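Local atomic coordinates of beta-Ala-His dipeptidase (Homo sapiens, PDB entry 3DLJ), a protein that hydrolyses Xaa-His dipeptides, above all carnosine and anserine, as a secreted homodimeric metallopeptidase of the M20 family that binds two zinc ions per subunit. Residues A216-G220 against Y405-K409. Residues are numbered along the deposited sequence; the frame is centred on the assembly and turned at random.
Sequences AITYG and YLAAK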
ATOM      1  N   ALA A 216     -10.754  -0.018  12.497  1.00 43.56           N
ATOM      2  CA  ALA A 216      -9.676   0.895  12.801  1.00 41.88           C
ATOM      3  C   ALA A 216      -9.775   2.162  11.994  1.00 40.79           C
ATOM      4  O   ALA A 216     -10.465   2.203  10.961  1.00 39.98           O
ATOM      5  CB  ALA A 216      -8.342   0.214  12.540  1.00 42.59           C
ATOM      6  N   ILE A 217      -9.102   3.193  12.500  1.00 39.03           N
ATOM      7  CA  ILE A 217      -8.737   4.364  11.718  1.00 38.27           C
ATOM      8  C   ILE A 217      -7.223   4.542  11.857  1.00 37.50           C
ATOM      9  O   ILE A 217      -6.681   4.413  12.957  1.00 37.29           O
ATOM     10  CB  ILE A 217      -9.490   5.658  12.174  1.00 38.34           C
ATOM     11  CG1 ILE A 217     -10.971   5.581  11.824  1.00 39.62           C
ATOM     12  CG2 ILE A 217      -8.945   6.880  11.467  1.00 37.46           C
ATOM     13  CD1 ILE A 217     -11.862   6.310  12.826  1.00 41.13           C
ATOM     14  N   THR A 218      -6.556   4.843  10.742  1.00 36.32           N
ATOM     15  CA  THR A 218      -5.097   4.871  10.677  1.00 34.97           C
ATOM     16  C   THR A 218      -4.610   6.307  10.527  1.00 35.24           C
ATOM     17  O   THR A 218      -5.053   7.032   9.632  1.00 36.05           O
ATOM     18  CB  THR A 218      -4.605   3.966   9.526  1.00 35.12           C
ATOM     19  OG1 THR A 218      -5.191   2.656   9.680  1.00 33.08           O
ATOM     20  CG2 THR A 218      -3.063   3.862   9.485  1.00 33.95           C
ATOM     21  N   TYR A 219      -3.713   6.727  11.417  1.00 35.01           N
ATOM     22  CA  TYR A 219      -3.295   8.128  11.485  1.00 34.48           C
ATOM     23  C   TYR A 219      -1.784   8.337  11.375  1.00 34.03           C
ATOM     24  O   TYR A 219      -1.311   9.480  11.457  1.00 34.04           O
ATOM     25  CB  TYR A 219      -3.800   8.784  12.776  1.00 34.30           C
ATOM     26  CG  TYR A 219      -3.128   8.284  14.040  1.00 35.00           C
ATOM     27  CD1 TYR A 219      -1.978   8.918  14.554  1.00 34.90           C
ATOM     28  CD2 TYR A 219      -3.652   7.195  14.743  1.00 33.69           C
ATOM     29  CE1 TYR A 219      -1.368   8.459  15.715  1.00 34.45           C
ATOM     30  CE2 TYR A 219      -3.055   6.740  15.904  1.00 33.87           C
ATOM     31  CZ  TYR A 219      -1.918   7.375  16.386  1.00 34.80           C
ATOM     32  OH  TYR A 219      -1.332   6.913  17.535  1.00 35.25           O
ATOM     33  N   GLY A 220      -1.041   7.247  11.214  1.00 33.03           N
ATOM     34  CA  GLY A 220       0.391   7.341  11.005  1.00 32.58           C
ATOM     35  C   GLY A 220       0.946   6.176  10.239  1.00 32.14           C
ATOM     36  O   GLY A 220       0.440   5.068  10.353  1.00 31.83           O
ATOM     37  N   TYR A 405     -11.038  13.097  10.803  1.00 47.65           N
ATOM     38  CA  TYR A 405     -10.854  11.961  11.728  1.00 46.18           C
ATOM     39  C   TYR A 405     -12.064  11.664  12.613  1.00 45.50           C
ATOM     40  O   TYR A 405     -12.376  10.499  12.847  1.00 45.54           O
ATOM     41  CB  TYR A 405      -9.513  12.047  12.518  1.00 45.64           C
ATOM     42  CG  TYR A 405      -8.389  11.451  11.694  1.00 45.15           C
ATOM     43  CD1 TYR A 405      -8.055  10.101  11.802  1.00 45.70           C
ATOM     44  CD2 TYR A 405      -7.728  12.211  10.735  1.00 44.90           C
ATOM     45  CE1 TYR A 405      -7.057   9.535  11.006  1.00 45.20           C
ATOM     46  CE2 TYR A 405      -6.738  11.661   9.937  1.00 44.64           C
ATOM     47  CZ  TYR A 405      -6.407  10.323  10.067  1.00 45.01           C
ATOM     48  OH  TYR A 405      -5.435   9.779   9.255  1.00 43.41           O
ATOM     49  N   LEU A 406     -12.764  12.710  13.056  1.00 44.36           N
ATOM     50  CA  LEU A 406     -13.976  12.557  13.872  1.00 43.32           C
ATOM     51  C   LEU A 406     -15.173  11.974  13.094  1.00 42.39           C
ATOM     52  O   LEU A 406     -15.904  11.104  13.606  1.00 41.82           O
ATOM     53  CB  LEU A 406     -14.351  13.893  14.523  1.00 43.20           C
ATOM     54  CG  LEU A 406     -15.565  13.929  15.470  1.00 44.70           C
ATOM     55  CD1 LEU A 406     -15.489  12.863  16.601  1.00 44.83           C
ATOM     56  CD2 LEU A 406     -15.755  15.337  16.056  1.00 43.59           C
ATOM     57  N   ALA A 407     -15.362  12.463  11.863  1.00 41.16           N
ATOM     58  CA  ALA A 407     -16.384  11.950  10.953  1.00 40.11           C
ATOM     59  C   ALA A 407     -16.251  10.442  10.755  1.00 39.43           C
ATOM     60  O   ALA A 407     -17.245   9.720  10.802  1.00 38.98           O
ATOM     61  CB  ALA A 407     -16.310  12.679   9.598  1.00 40.10           C
ATOM     62  N   ALA A 408     -15.011   9.987  10.540  1.00 38.88           N
ATOM     63  CA  ALA A 408     -14.688   8.571  10.354  1.00 38.47           C
ATOM     64  C   ALA A 408     -15.035   7.721  11.591  1.00 38.05           C
ATOM     65  O   ALA A 408     -15.642   6.659  11.454  1.00 38.19           O
ATOM     66  CB  ALA A 408     -13.207   8.410   9.966  1.00 38.35           C
ATOM     67  N   LYS A 409     -14.644   8.202  12.779  1.00 37.47           N
ATOM     68  CA  LYS A 409     -14.946   7.573  14.082  1.00 37.15           C
ATOM     69  C   LYS A 409     -16.441   7.341  14.278  1.00 36.54           C
ATOM     70  O   LYS A 409     -16.869   6.217  14.584  1.00 36.53           O
ATOM     71  CB  LYS A 409     -14.435   8.443  15.237  1.00 37.12           C
ATOM     72  CG  LYS A 409     -12.934   8.657  15.262  1.00 38.82           C
ATOM     73  CD  LYS A 409     -12.565   9.808  16.189  1.00 42.22           C
ATOM     74  CE  LYS A 409     -11.168   9.637  16.773  1.00 44.06           C
ATOM     75  NZ  LYS A 409     -10.770  10.808  17.621  1.00 43.82           N
TER
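The Y405 ring meets T218 O at its edge, close to the ring plane, while I217 CG2 and Y219 CB approach it obliquely. Y405 OH donates a hydrogen bond of 2.8 Å to T218 O; the C=O...donor angle is 136° and the donor is tilted 19° from the carbonyl plane. I217 CG2 lies 3.3 Å from Y405 CE1, with the two side chains running past each other in opposite directions, and Y219 CB packs 3.8 Å from the same CE1. With CG2 anti to the backbone N, I217 turns this methyl to the ring and sends its other branch to the helix, where CD1 touches A408 CB and comes within 3.4 Å of K409 N; the I217 and K409 side chains cross at about a right angle. The contact thus sets helix 403-416 against the start of strand 216-232, nearly antiparallel (164° between segment axes, 9.6 Å apart). In this M20 peptidase fold the long strand pairs antiparallel with strands 346-355 and 384-397 and parallel with 421-425. The T218 side chain is about 10 Å from that of the zinc ligand D206 and about 13 Å from a bound zinc ion. A phenylalanine in place of Y405 would probably leave T218 O without its hydroxyl donor and the ring without the bond that fixes its end against the strand. Y405 OH also receives a weak hydrogen bond from L445 N, and A408 packs on F477 of helix 464-482.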